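Local coordinates for enoyl-CoA hydratase/isomerase family protein (PDB 3KQF) that catalyses, as an enoyl-CoA hydratase of the crotonase family, the reversible addition of water to the double bond of 2-enoyl-CoA thioesters, at the interface of chains A and B. Coordinates in Å, arbitrary orientation; residue numbers count along the deposited sequence, not the author numbering. Chains: chain A/B, Enoyl-CoA hydratase/isomerase family protein.

The interface of chains A and B. Residues chain A 218-219, 222, 227, 230-231, 234, 237-238; chain B 145-152.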
loop_
_atom_site.group_PDB
_atom_site.type_symbol
_atom_site.label_atom_id
_atom_site.label_comp_id
_atom_site.label_asym_id
_atom_site.label_seq_id
_atom_site.Cartn_x
_atom_site.Cartn_y
_atom_site.Cartn_z
ATOM N N ALA A 218 -5.392 -17.504 1.676
ATOM C CA ALA A 218 -5.170 -16.972 0.325
ATOM C C ALA A 218 -4.628 -15.521 0.345
ATOM O O ALA A 218 -3.674 -15.192 -0.366
ATOM C CB ALA A 218 -6.454 -17.056 -0.488
ATOM N N ILE A 219 -5.239 -14.673 1.149
ATOM C CA ILE A 219 -4.802 -13.271 1.263
ATOM C C ILE A 219 -3.388 -13.167 1.880
ATOM O O ILE A 219 -2.508 -12.576 1.302
ATOM C CB ILE A 219 -5.785 -12.439 2.128
ATOM C CG1 ILE A 219 -7.187 -12.374 1.488
ATOM C CG2 ILE A 219 -5.221 -11.023 2.362
ATOM C CD1 ILE A 219 -8.314 -11.860 2.440
ATOM N N GLY A 222 -0.868 -15.115 -0.469
ATOM C CA GLY A 222 -0.879 -14.588 -1.835
ATOM C C GLY A 222 -0.256 -13.207 -1.974
ATOM O O GLY A 222 0.418 -12.921 -2.969
ATOM N N LEU A 227 1.516 -11.305 -8.400
ATOM C CA LEU A 227 0.083 -11.462 -8.684
ATOM C C LEU A 227 -0.242 -12.779 -9.396
ATOM O O LEU A 227 -1.136 -13.495 -8.970
ATOM C CB LEU A 227 -0.452 -10.306 -9.507
ATOM C CG LEU A 227 -1.920 -10.363 -9.943
ATOM C CD1 LEU A 227 -2.887 -10.392 -8.774
ATOM C CD2 LEU A 227 -2.224 -9.177 -10.861
ATOM N N GLY A 230 -0.093 -15.611 -7.006
ATOM C CA GLY A 230 -1.168 -15.358 -6.048
ATOM C C GLY A 230 -2.525 -15.814 -6.570
ATOM O O GLY A 230 -3.312 -16.439 -5.840
ATOM N N LEU A 231 -2.781 -15.560 -7.848
ATOM C CA LEU A 231 -4.034 -15.986 -8.468
ATOM C C LEU A 231 -4.148 -17.518 -8.506
ATOM O O LEU A 231 -5.237 -18.079 -8.306
ATOM C CB LEU A 231 -4.189 -15.400 -9.864
ATOM C CG LEU A 231 -4.309 -13.859 -9.926
ATOM C CD1 LEU A 231 -4.127 -13.391 -11.371
ATOM C CD2 LEU A 231 -5.598 -13.385 -9.363
ATOM N N GLU A 234 -5.159 -18.688 -5.050
ATOM C CA GLU A 234 -6.587 -18.453 -4.846
ATOM C C GLU A 234 -7.408 -19.560 -5.530
ATOM O O GLU A 234 -8.417 -20.033 -4.990
ATOM C CB GLU A 234 -6.991 -17.133 -5.457
ATOM C CG GLU A 234 -8.441 -16.723 -5.146
ATOM C CD GLU A 234 -8.874 -15.517 -5.933
ATOM O OE1 GLU A 234 -8.763 -14.371 -5.419
ATOM O OE2 GLU A 234 -9.242 -15.699 -7.117
ATOM N N ALA A 237 -7.372 -22.586 -3.486
ATOM C CA ALA A 237 -8.176 -22.342 -2.295
ATOM C C ALA A 237 -9.660 -22.460 -2.604
ATOM O O ALA A 237 -10.418 -23.014 -1.798
ATOM C CB ALA A 237 -7.874 -20.981 -1.704
ATOM N N TYR A 238 -10.075 -21.934 -3.761
ATOM C CA TYR A 238 -11.481 -21.973 -4.187
ATOM C C TYR A 238 -11.961 -23.448 -4.327
ATOM O O TYR A 238 -13.117 -23.774 -4.038
ATOM C CB TYR A 238 -11.647 -21.176 -5.486
ATOM C CG TYR A 238 -13.075 -20.961 -5.949
ATOM C CD1 TYR A 238 -13.823 -19.885 -5.487
ATOM C CD2 TYR A 238 -13.655 -21.803 -6.887
ATOM C CE1 TYR A 238 -15.124 -19.673 -5.926
ATOM C CE2 TYR A 238 -14.952 -21.589 -7.337
ATOM C CZ TYR A 238 -15.678 -20.521 -6.848
ATOM O OH TYR A 238 -16.975 -20.303 -7.292
ATOM N N ILE B 145 -15.339 -18.142 -1.468
ATOM C CA ILE B 145 -14.385 -17.054 -1.419
ATOM C C ILE B 145 -14.368 -16.432 -2.813
ATOM O O ILE B 145 -14.884 -17.038 -3.760
ATOM C CB ILE B 145 -12.949 -17.538 -1.047
ATOM C CG1 ILE B 145 -12.378 -18.437 -2.154
ATOM C CG2 ILE B 145 -12.949 -18.232 0.352
ATOM C CD1 ILE B 145 -10.884 -18.777 -1.994
ATOM N N PRO B 146 -13.816 -15.222 -2.939
ATOM C CA PRO B 146 -13.695 -14.640 -4.281
ATOM C C PRO B 146 -12.886 -15.586 -5.147
ATOM O O PRO B 146 -11.832 -16.054 -4.719
ATOM C CB PRO B 146 -12.953 -13.326 -4.019
ATOM C CG PRO B 146 -13.371 -12.964 -2.636
ATOM C CD PRO B 146 -13.388 -14.270 -1.905
ATOM N N GLY B 147 -13.375 -15.879 -6.342
ATOM C CA GLY B 147 -12.709 -16.825 -7.212
ATOM C C GLY B 147 -12.212 -16.284 -8.534
ATOM O O GLY B 147 -11.895 -17.063 -9.435
ATOM N N ALA B 148 -12.118 -14.967 -8.654
ATOM C CA ALA B 148 -11.613 -14.353 -9.871
ATOM C C ALA B 148 -10.668 -13.201 -9.506
ATOM O O ALA B 148 -10.743 -12.127 -10.086
ATOM C CB ALA B 148 -12.763 -13.878 -10.769
ATOM N N GLY B 149 -9.811 -13.452 -8.518
ATOM C CA GLY B 149 -8.772 -12.504 -8.090
ATOM C C GLY B 149 -9.048 -11.538 -6.977
ATOM O O GLY B 149 -8.145 -10.808 -6.578
ATOM N N GLY B 150 -10.269 -11.546 -6.428
ATOM C CA GLY B 150 -10.606 -10.625 -5.339
ATOM C C GLY B 150 -9.674 -10.693 -4.132
ATOM O O GLY B 150 -9.306 -9.660 -3.567
ATOM N N THR B 151 -9.277 -11.905 -3.749
ATOM C CA THR B 151 -8.382 -12.093 -2.604
ATOM C C THR B 151 -6.957 -11.619 -2.889
ATOM O O THR B 151 -6.202 -11.430 -1.977
ATOM C CB THR B 151 -8.279 -13.569 -2.142
ATOM O OG1 THR B 151 -7.486 -14.325 -3.063
ATOM C CG2 THR B 151 -9.670 -14.198 -1.939
ATOM N N GLN B 152 -6.640 -11.382 -4.159
ATOM C CA GLN B 152 -5.315 -10.966 -4.576
ATOM C C GLN B 152 -5.249 -9.481 -4.989
ATOM O O GLN B 152 -4.409 -8.713 -4.482
ATOM C CB GLN B 152 -4.862 -11.882 -5.710
ATOM C CG GLN B 152 -4.804 -13.350 -5.299
ATOM C CD GLN B 152 -3.928 -13.557 -4.083
ATOM O OE1 GLN B 152 -2.739 -13.162 -4.064
ATOM N NE2 GLN B 152 -4.499 -14.163 -3.045
#
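In this crotonase-family subunit contact, two C-terminal helices of chain A (209-222 and 227-242) lie against the conserved PGxGGTQ motif of chain B, which spans the loop 145-149 and the first turn of helix 150-158; the family commonly assembles as trimers or trimer pairs, and the deposited assembly holds three copies. A:Glu234 points its carboxylate into the N-terminal end of that helix. With CG anti to the backbone N (chi1 -173°), the extended side chain crosses B:Thr151 obliquely and brings its carboxylate to the helix end. OE1 accepts two bonds from one residue: the hydroxyl B:Thr151 OG1 donates to the anti lone pair of A:Glu234 OE1, 2.7 Å away, whereas B:Thr151 N, 3.0 Å from the same oxygen, meets it nearly along the C-O axis. OE2 takes the amide of the loop through its syn lone pair, B:Gly149 N lying 2.7 Å from A:Glu234 OE2. Both carboxylate oxygens are thus gripped, which fixes the rotation of the group, and the helix N-terminus probably stabilises its negative charge. The B:Thr151 hydroxyl stands between its own backbone N and carbonyl carbon (chi1 74°) and receives B:Gln152 NE2, 3.0 Å from B:Thr151 OG1, while donating to the glutamate. The B:Gln152 chain bends at chi2 (-55°), and B:Gln152 NE2 also donates an N-H to A:Ala218 O at 3.0 Å; the acceptor lies in the amide plane, but the donor stands well above the carbonyl plane, off its lone pairs. A:Leu231 CD2 packs on B:Gly149 CA at 3.5 Å, and A:Leu227 and A:Leu231 run antiparallel to the glutamine stem. At the other end, the CD1-CE1 edge of the A:Tyr238 ring faces B:Ile145 O, which lies in the ring plane, while B:Ile145 CD1 touches A:Ala237 CB (3.7 Å).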